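Long-range contact in exported protein (Bacteroides fragilis, PDB 4JX0), which is of unknown function but binds magnesium and joins a BT_3987-like N-terminal domain to a second domain resembling the F5/F8 type C family: residues A[36-50]-A[66-78]. Numbering follows the deposited sequence.
Sequences DLVYLGYYGNPYTQL and ELSFKVKVTKPYK
Strands 36-41 and 66-73 pair antiparallel in the N-terminal domain, with 145° between the directions of their short axes. The register rests on Y39 facing K72 as a hydrogen-bonded pair: Y39 N donates to K72 O (2.9 Å) and K72 N returns to Y39 O (2.8 Å). V38-V73 and L40-V71 flank it as non-hydrogen-bonded pairs. One step beyond V73, T74 holds L37 through both backbone and side chain. T74 N donates to L37 O from close to the line of its carbonyl bond, with the N-H itself bent, while the hydroxyl, placed between backbone N and carbonyl carbon (chi1 53°), turns OG1 to accept L37 N at 2.9 Å.

On one face, K72 crosses the Y39 ring obliquely, its CB over the ring face and 4.0 Å from the centroid, a CH-pi contact. Bent at chi3, the lysine chain then brings CE to within 3.4 Å of Y39 OH, whose hydrogen bond goes instead to E22. T74 CG2 meets ring atom CE1 obliquely, and I25 of helix 23-31 covers both Y39 and T74.

Within the mixed sheet of this E-set-like domain, strand 36-41 lies between 66-73 and the short parallel strand 157-159. The opposite face carries V38, L40, V71 and V73; V38 CG1 touches V71 CG1 at 3.7 Å, and L148 of strand 142-150 packs against V38, L40 and V71, evidence that this side is the buried interior.

Past G41 the chains diverge, yet L50 and L67 still reach tip to tip, CD2 to CD1 at 3.9 Å. At the other end, D36 OD2 lies at the in-plane edge of the Y77 ring, carboxylate and ring planes 86° apart; D36 OD1 and K75 NZ, 4.1 Å apart, are too distant for a salt bridge and share a water that D36 holds weakly.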
ATOM      1  N   ASP A  36      15.620 -30.314  19.013  1.00 35.48           N
ATOM      2  CA  ASP A  36      14.770 -29.901  17.899  1.00 35.31           C
ATOM      3  C   ASP A  36      14.536 -28.418  18.073  1.00 36.90           C
ATOM      4  O   ASP A  36      14.389 -27.962  19.204  1.00 35.44           O
ATOM      5  CB  ASP A  36      13.440 -30.687  17.861  1.00 38.02           C
ATOM      6  CG  ASP A  36      13.611 -32.170  17.579  1.00 58.63           C
ATOM      7  OD1 ASP A  36      14.561 -32.533  16.848  1.00 61.60           O
ATOM      8  OD2 ASP A  36      12.798 -32.970  18.095  1.00 66.82           O
ATOM      9  N   LEU A  37      14.593 -27.645  16.992  1.00 33.21           N
ATOM     10  CA  LEU A  37      14.448 -26.196  17.104  1.00 32.20           C
ATOM     11  C   LEU A  37      13.108 -25.739  16.575  1.00 35.49           C
ATOM     12  O   LEU A  37      12.643 -26.268  15.571  1.00 35.23           O
ATOM     13  CB  LEU A  37      15.577 -25.481  16.352  1.00 32.31           C
ATOM     14  CG  LEU A  37      16.995 -25.857  16.757  1.00 36.97           C
ATOM     15  CD1 LEU A  37      18.001 -25.299  15.788  1.00 37.85           C
ATOM     16  CD2 LEU A  37      17.301 -25.397  18.160  1.00 37.68           C
ATOM     17  N   VAL A  38      12.491 -24.756  17.262  1.00 31.64           N
ATOM     18  CA  VAL A  38      11.227 -24.123  16.866  1.00 30.82           C
ATOM     19  C   VAL A  38      11.594 -22.707  16.420  1.00 35.05           C
ATOM     20  O   VAL A  38      12.300 -22.004  17.140  1.00 34.16           O
ATOM     21  CB  VAL A  38      10.165 -24.133  17.992  1.00 33.50           C
ATOM     22  CG1 VAL A  38       8.848 -23.545  17.506  1.00 32.85           C
ATOM     23  CG2 VAL A  38       9.953 -25.545  18.521  1.00 33.20           C
ATOM     24  N   TYR A  39      11.172 -22.299  15.223  1.00 32.54           N
ATOM     25  CA  TYR A  39      11.557 -20.992  14.703  1.00 32.55           C
ATOM     26  C   TYR A  39      10.517 -20.439  13.735  1.00 37.02           C
ATOM     27  O   TYR A  39       9.556 -21.126  13.388  1.00 35.72           O
ATOM     28  CB  TYR A  39      12.940 -21.106  14.018  1.00 34.08           C
ATOM     29  CG  TYR A  39      12.975 -22.032  12.820  1.00 35.79           C
ATOM     30  CD1 TYR A  39      13.034 -23.411  12.985  1.00 38.37           C
ATOM     31  CD2 TYR A  39      13.007 -21.533  11.528  1.00 35.94           C
ATOM     32  CE1 TYR A  39      13.064 -24.267  11.888  1.00 39.45           C
ATOM     33  CE2 TYR A  39      13.058 -22.378  10.426  1.00 37.09           C
ATOM     34  CZ  TYR A  39      13.099 -23.748  10.609  1.00 45.15           C
ATOM     35  OH  TYR A  39      13.131 -24.604   9.531  1.00 48.80           O
ATOM     36  N   LEU A  40      10.724 -19.185  13.318  1.00 34.87           N
ATOM     37  CA  LEU A  40       9.841 -18.465  12.407  1.00 35.11           C
ATOM     38  C   LEU A  40      10.213 -18.733  10.935  1.00 43.39           C
ATOM     39  O   LEU A  40      11.370 -18.548  10.536  1.00 43.47           O
ATOM     40  CB  LEU A  40       9.914 -16.944  12.705  1.00 34.54           C
ATOM     41  CG  LEU A  40       8.705 -16.290  13.340  1.00 38.08           C
ATOM     42  CD1 LEU A  40       8.333 -16.959  14.600  1.00 38.29           C
ATOM     43  CD2 LEU A  40       9.004 -14.833  13.645  1.00 39.31           C
ATOM     44  N   GLY A  41       9.221 -19.132  10.145  1.00 43.30           N
ATOM     45  CA  GLY A  41       9.376 -19.364   8.714  1.00 45.72           C
ATOM     46  C   GLY A  41       9.057 -18.105   7.925  1.00 54.01           C
ATOM     47  O   GLY A  41       7.942 -17.587   8.023  1.00 54.04           O
ATOM     48  N   TYR A  42      10.040 -17.567   7.178  1.00 52.35           N
ATOM     49  CA  TYR A  42       9.836 -16.362   6.370  1.00 52.70           C
ATOM     50  C   TYR A  42      10.914 -16.211   5.309  1.00 60.06           C
ATOM     51  O   TYR A  42      12.074 -16.554   5.554  1.00 61.13           O
ATOM     52  CB  TYR A  42       9.800 -15.091   7.241  1.00 53.39           C
ATOM     53  CG  TYR A  42      11.040 -14.857   8.076  1.00 55.33           C
ATOM     54  CD1 TYR A  42      11.134 -15.351   9.367  1.00 57.56           C
ATOM     55  CD2 TYR A  42      12.102 -14.095   7.593  1.00 56.00           C
ATOM     56  CE1 TYR A  42      12.268 -15.134  10.147  1.00 58.45           C
ATOM     57  CE2 TYR A  42      13.245 -13.878   8.358  1.00 56.95           C
ATOM     58  CZ  TYR A  42      13.336 -14.421   9.629  1.00 62.87           C
ATOM     59  OH  TYR A  42      14.434 -14.184  10.428  1.00 61.60           O
ATOM     60  N   TYR A  43      10.538 -15.670   4.142  1.00 57.75           N
ATOM     61  CA  TYR A  43      11.484 -15.430   3.056  1.00 58.83           C
ATOM     62  C   TYR A  43      12.172 -14.083   3.258  1.00 61.03           C
ATOM     63  O   TYR A  43      11.530 -13.106   3.642  1.00 59.97           O
ATOM     64  CB  TYR A  43      10.778 -15.469   1.700  1.00 61.44           C
ATOM     65  CG  TYR A  43      10.142 -16.807   1.409  1.00 65.96           C
ATOM     66  CD1 TYR A  43      10.921 -17.929   1.150  1.00 69.10           C
ATOM     67  CD2 TYR A  43       8.759 -16.958   1.409  1.00 67.38           C
ATOM     68  CE1 TYR A  43      10.340 -19.169   0.888  1.00 71.31           C
ATOM     69  CE2 TYR A  43       8.165 -18.193   1.139  1.00 69.21           C
ATOM     70  CZ  TYR A  43       8.960 -19.299   0.883  1.00 79.69           C
ATOM     71  OH  TYR A  43       8.397 -20.528   0.616  1.00 83.61           O
ATOM     72  N   GLY A  44      13.471 -14.048   3.003  1.00 57.45           N
ATOM     73  CA  GLY A  44      14.254 -12.828   3.115  1.00 57.34           C
ATOM     74  C   GLY A  44      14.466 -12.363   4.539  1.00 60.44           C
ATOM     75  O   GLY A  44      14.696 -13.182   5.431  1.00 60.84           O
ATOM     76  N   ASN A  45      14.410 -11.041   4.750  1.00 55.20           N
ATOM     77  CA  ASN A  45      14.632 -10.421   6.061  1.00 53.80           C
ATOM     78  C   ASN A  45      13.384 -10.480   6.947  1.00 53.84           C
ATOM     79  O   ASN A  45      12.265 -10.516   6.425  1.00 52.20           O
ATOM     80  CB  ASN A  45      15.058  -8.950   5.887  1.00 54.00           C
ATOM     81  CG  ASN A  45      16.412  -8.760   5.249  1.00 72.73           C
ATOM     82  OD1 ASN A  45      17.283  -9.632   5.292  1.00 62.80           O
ATOM     83  ND2 ASN A  45      16.648  -7.579   4.698  1.00 69.43           N
ATOM     84  N   PRO A  46      13.553 -10.405   8.291  1.00 49.00           N
ATOM     85  CA  PRO A  46      12.382 -10.395   9.189  1.00 48.22           C
ATOM     86  C   PRO A  46      11.791  -8.992   9.308  1.00 52.48           C
ATOM     87  O   PRO A  46      11.850  -8.378  10.373  1.00 51.51           O
ATOM     88  CB  PRO A  46      12.977 -10.869  10.513  1.00 49.98           C
ATOM     89  CG  PRO A  46      14.355 -10.349  10.495  1.00 54.38           C
ATOM     90  CD  PRO A  46      14.810 -10.333   9.063  1.00 50.31           C
ATOM     91  N   TYR A  47      11.229  -8.477   8.212  1.00 50.14           N
ATOM     92  CA  TYR A  47      10.713  -7.118   8.181  1.00 50.55           C
ATOM     93  C   TYR A  47       9.548  -6.987   7.221  1.00 53.08           C
ATOM     94  O   TYR A  47       9.631  -7.454   6.084  1.00 53.08           O
ATOM     95  CB  TYR A  47      11.845  -6.166   7.762  1.00 53.66           C
ATOM     96  CG  TYR A  47      11.468  -4.701   7.738  1.00 57.87           C
ATOM     97  CD1 TYR A  47      11.111  -4.035   8.903  1.00 60.46           C
ATOM     98  CD2 TYR A  47      11.553  -3.959   6.563  1.00 59.49           C
ATOM     99  CE1 TYR A  47      10.792  -2.677   8.891  1.00 62.45           C
ATOM    100  CE2 TYR A  47      11.243  -2.600   6.540  1.00 61.07           C
ATOM    101  CZ  TYR A  47      10.875  -1.957   7.711  1.00 70.62           C
ATOM    102  OH  TYR A  47      10.559  -0.618   7.693  1.00 73.31           O
ATOM    103  N   THR A  48       8.464  -6.355   7.678  1.00 48.28           N
ATOM    104  CA  THR A  48       7.290  -6.090   6.855  1.00 47.30           C
ATOM    105  C   THR A  48       6.909  -4.665   7.064  1.00 49.03           C
ATOM    106  O   THR A  48       6.708  -4.251   8.204  1.00 48.19           O
ATOM    107  CB  THR A  48       6.112  -7.020   7.195  1.00 58.05           C
ATOM    108  OG1 THR A  48       6.543  -8.365   7.071  1.00 63.13           O
ATOM    109  CG2 THR A  48       4.938  -6.833   6.250  1.00 56.42           C
ATOM    110  N   GLN A  49       6.829  -3.900   5.978  1.00 44.49           N
ATOM    111  CA  GLN A  49       6.410  -2.516   6.049  1.00 43.57           C
ATOM    112  C   GLN A  49       4.936  -2.482   5.705  1.00 45.00           C
ATOM    113  O   GLN A  49       4.558  -2.845   4.590  1.00 44.97           O
ATOM    114  CB  GLN A  49       7.245  -1.636   5.118  1.00 45.30           C
ATOM    115  CG  GLN A  49       7.154  -0.160   5.473  1.00 61.35           C
ATOM    116  CD  GLN A  49       8.046   0.691   4.611  1.00 84.98           C
ATOM    117  OE1 GLN A  49       7.576   1.570   3.879  1.00 81.50           O
ATOM    118  NE2 GLN A  49       9.359   0.474   4.691  1.00 76.09           N
ATOM    119  N   LEU A  50       4.101  -2.133   6.687  1.00 39.27           N
ATOM    120  CA  LEU A  50       2.655  -2.029   6.520  1.00 37.27           C
ATOM    121  C   LEU A  50       2.356  -0.598   6.123  1.00 40.19           C
ATOM    122  O   LEU A  50       3.056   0.328   6.547  1.00 39.70           O
ATOM    123  CB  LEU A  50       1.916  -2.424   7.810  1.00 36.87           C
ATOM    124  CG  LEU A  50       1.297  -3.813   7.825  1.00 41.05           C
ATOM    125  CD1 LEU A  50       2.317  -4.869   7.559  1.00 40.58           C
ATOM    126  CD2 LEU A  50       0.595  -4.081   9.146  1.00 44.12           C
ATOM    127  N   GLU A  66      -4.569  -8.187   9.782  1.00 50.81           N
ATOM    128  CA  GLU A  66      -4.048  -9.411  10.381  1.00 50.48           C
ATOM    129  C   GLU A  66      -2.738  -9.814   9.709  1.00 53.07           C
ATOM    130  O   GLU A  66      -2.648  -9.762   8.484  1.00 52.83           O
ATOM    131  CB  GLU A  66      -5.071 -10.541  10.226  1.00 52.26           C
ATOM    132  CG  GLU A  66      -6.369 -10.297  10.975  1.00 65.81           C
ATOM    133  CD  GLU A  66      -7.438 -11.337  10.713  1.00 90.31           C
ATOM    134  OE1 GLU A  66      -7.941 -11.394   9.567  1.00 85.35           O
ATOM    135  OE2 GLU A  66      -7.794 -12.079  11.660  1.00 85.53           O
ATOM    136  N   LEU A  67      -1.735 -10.232  10.508  1.00 48.28           N
ATOM    137  CA  LEU A  67      -0.437 -10.688  10.021  1.00 47.11           C
ATOM    138  C   LEU A  67      -0.256 -12.117  10.464  1.00 48.03           C
ATOM    139  O   LEU A  67      -0.183 -12.364  11.665  1.00 47.43           O
ATOM    140  CB  LEU A  67       0.677  -9.805  10.576  1.00 47.61           C
ATOM    141  CG  LEU A  67       1.046  -8.605   9.734  1.00 53.08           C
ATOM    142  CD1 LEU A  67       1.689  -7.536  10.592  1.00 53.52           C
ATOM    143  CD2 LEU A  67       1.985  -9.012   8.592  1.00 56.45           C
ATOM    144  N   SER A  68      -0.236 -13.064   9.516  1.00 42.69           N
ATOM    145  CA  SER A  68      -0.073 -14.483   9.824  1.00 41.55           C
ATOM    146  C   SER A  68       1.396 -14.879   9.645  1.00 44.60           C
ATOM    147  O   SER A  68       1.963 -14.638   8.583  1.00 44.20           O
ATOM    148  CB  SER A  68      -0.978 -15.322   8.934  1.00 43.96           C
ATOM    149  OG  SER A  68      -1.057 -16.654   9.413  1.00 53.62           O
ATOM    150  N   PHE A  69       2.019 -15.443  10.703  1.00 40.24           N
ATOM    151  CA  PHE A  69       3.419 -15.869  10.704  1.00 39.33           C
ATOM    152  C   PHE A  69       3.521 -17.378  10.772  1.00 41.66           C
ATOM    153  O   PHE A  69       2.883 -17.979  11.629  1.00 41.32           O
ATOM    154  CB  PHE A  69       4.151 -15.273  11.911  1.00 40.91           C
ATOM    155  CG  PHE A  69       4.221 -13.772  11.905  1.00 41.90           C
ATOM    156  CD1 PHE A  69       5.239 -13.112  11.229  1.00 44.61           C
ATOM    157  CD2 PHE A  69       3.264 -13.016  12.560  1.00 43.33           C
ATOM    158  CE1 PHE A  69       5.298 -11.727  11.212  1.00 45.25           C
ATOM    159  CE2 PHE A  69       3.336 -11.625  12.554  1.00 45.95           C
ATOM    160  CZ  PHE A  69       4.344 -10.990  11.869  1.00 44.03           C
ATOM    161  N   LYS A  70       4.351 -17.984   9.912  1.00 37.27           N
ATOM    162  CA  LYS A  70       4.567 -19.434   9.899  1.00 36.54           C
ATOM    163  C   LYS A  70       5.565 -19.814  10.992  1.00 40.68           C
ATOM    164  O   LYS A  70       6.590 -19.142  11.130  1.00 41.95           O
ATOM    165  CB  LYS A  70       5.095 -19.867   8.524  1.00 38.49           C
ATOM    166  CG  LYS A  70       5.057 -21.366   8.284  1.00 51.71           C
ATOM    167  CD  LYS A  70       5.140 -21.720   6.789  1.00 59.58           C
ATOM    168  CE  LYS A  70       6.538 -21.613   6.232  1.00 66.07           C
ATOM    169  NZ  LYS A  70       6.574 -21.892   4.773  1.00 68.94           N
ATOM    170  N   VAL A  71       5.273 -20.861  11.776  1.00 35.70           N
ATOM    171  CA  VAL A  71       6.168 -21.326  12.838  1.00 35.19           C
ATOM    172  C   VAL A  71       6.567 -22.747  12.505  1.00 40.58           C
ATOM    173  O   VAL A  71       5.702 -23.617  12.486  1.00 41.44           O
ATOM    174  CB  VAL A  71       5.536 -21.229  14.244  1.00 38.39           C
ATOM    175  CG1 VAL A  71       6.544 -21.634  15.320  1.00 38.26           C
ATOM    176  CG2 VAL A  71       4.988 -19.829  14.507  1.00 37.70           C
ATOM    177  N   LYS A  72       7.862 -22.987  12.241  1.00 36.57           N
ATOM    178  CA  LYS A  72       8.376 -24.306  11.876  1.00 36.41           C
ATOM    179  C   LYS A  72       9.089 -24.999  13.055  1.00 38.73           C
ATOM    180  O   LYS A  72       9.580 -24.334  13.960  1.00 37.96           O
ATOM    181  CB  LYS A  72       9.368 -24.168  10.701  1.00 39.15           C
ATOM    182  CG  LYS A  72       8.772 -23.573   9.429  1.00 48.36           C
ATOM    183  CD  LYS A  72       9.822 -23.266   8.358  1.00 57.24           C
ATOM    184  CE  LYS A  72      10.285 -24.488   7.610  1.00 75.57           C
ATOM    185  NZ  LYS A  72      11.271 -24.146   6.551  1.00 87.79           N
ATOM    186  N   VAL A  73       9.152 -26.339  13.011  1.00 34.09           N
ATOM    187  CA  VAL A  73       9.902 -27.186  13.942  1.00 33.55           C
ATOM    188  C   VAL A  73      10.797 -28.056  13.045  1.00 38.45           C
ATOM    189  O   VAL A  73      10.360 -28.458  11.962  1.00 39.15           O
ATOM    190  CB  VAL A  73       9.029 -27.993  14.942  1.00 36.64           C
ATOM    191  CG1 VAL A  73       8.113 -28.974  14.234  1.00 36.50           C
ATOM    192  CG2 VAL A  73       9.889 -28.704  15.984  1.00 36.37           C
ATOM    193  N   THR A  74      12.058 -28.274  13.440  1.00 34.03           N
ATOM    194  CA  THR A  74      13.027 -28.969  12.586  1.00 34.05           C
ATOM    195  C   THR A  74      12.711 -30.455  12.331  1.00 40.03           C
ATOM    196  O   THR A  74      13.109 -30.980  11.289  1.00 40.52           O
ATOM    197  CB  THR A  74      14.426 -28.828  13.170  1.00 35.03           C
ATOM    198  OG1 THR A  74      14.406 -29.242  14.533  1.00 32.18           O
ATOM    199  CG2 THR A  74      14.940 -27.407  13.067  1.00 33.21           C
ATOM    200  N   LYS A  75      12.022 -31.123  13.261  1.00 36.81           N
ATOM    201  CA  LYS A  75      11.703 -32.550  13.164  1.00 37.21           C
ATOM    202  C   LYS A  75      10.368 -32.803  13.860  1.00 41.57           C
ATOM    203  O   LYS A  75      10.078 -32.091  14.818  1.00 40.71           O
ATOM    204  CB  LYS A  75      12.846 -33.343  13.842  1.00 39.92           C
ATOM    205  CG  LYS A  75      12.784 -34.851  13.679  1.00 51.77           C
ATOM    206  CD  LYS A  75      14.143 -35.540  13.902  1.00 60.57           C
ATOM    207  CE  LYS A  75      14.860 -35.152  15.177  1.00 71.98           C
ATOM    208  NZ  LYS A  75      15.923 -36.134  15.545  1.00 83.95           N
ATOM    209  N   PRO A  76       9.523 -33.773  13.452  1.00 38.87           N
ATOM    210  CA  PRO A  76       8.253 -33.968  14.169  1.00 38.22           C
ATOM    211  C   PRO A  76       8.498 -34.327  15.625  1.00 42.88           C
ATOM    212  O   PRO A  76       9.388 -35.129  15.919  1.00 44.32           O
ATOM    213  CB  PRO A  76       7.577 -35.101  13.396  1.00 40.53           C
ATOM    214  CG  PRO A  76       8.235 -35.104  12.067  1.00 45.54           C
ATOM    215  CD  PRO A  76       9.651 -34.734  12.340  1.00 41.08           C
ATOM    216  N   TYR A  77       7.754 -33.680  16.535  1.00 38.07           N
ATOM    217  CA  TYR A  77       7.920 -33.840  17.980  1.00 36.35           C
ATOM    218  C   TYR A  77       6.823 -34.765  18.554  1.00 40.55           C
ATOM    219  O   TYR A  77       5.706 -34.810  18.037  1.00 39.08           O
ATOM    220  CB  TYR A  77       7.909 -32.453  18.637  1.00 35.30           C
ATOM    221  CG  TYR A  77       8.459 -32.428  20.039  1.00 35.21           C
ATOM    222  CD1 TYR A  77       9.814 -32.620  20.280  1.00 36.72           C
ATOM    223  CD2 TYR A  77       7.647 -32.110  21.121  1.00 35.38           C
ATOM    224  CE1 TYR A  77      10.331 -32.588  21.574  1.00 35.93           C
ATOM    225  CE2 TYR A  77       8.152 -32.062  22.417  1.00 35.87           C
ATOM    226  CZ  TYR A  77       9.497 -32.289  22.639  1.00 41.17           C
ATOM    227  OH  TYR A  77       9.963 -32.287  23.927  1.00 41.01           O
ATOM    228  N   LYS A  78       7.183 -35.514  19.618  1.00 37.60           N
ATOM    229  CA  LYS A  78       6.350 -36.516  20.298  1.00 37.66           C
ATOM    230  C   LYS A  78       5.005 -35.997  20.862  1.00 42.67           C
ATOM    231  O   LYS A  78       4.070 -36.786  20.975  1.00 42.93           O
ATOM    232  CB  LYS A  78       7.144 -37.159  21.460  1.00 39.54           C
ATOM    233  CG  LYS A  78       7.403 -36.236  22.659  1.00 44.84           C
ATOM    234  CD  LYS A  78       8.564 -36.721  23.520  1.00 48.58           C
ATOM    235  CE  LYS A  78       8.830 -35.816  24.701  1.00 59.73           C
ATOM    236  NZ  LYS A  78      10.055 -36.219  25.454  1.00 66.79           N
TER
HETATM  237  O   HOH W   1      16.895 -34.842  17.704  1.00 38.33           O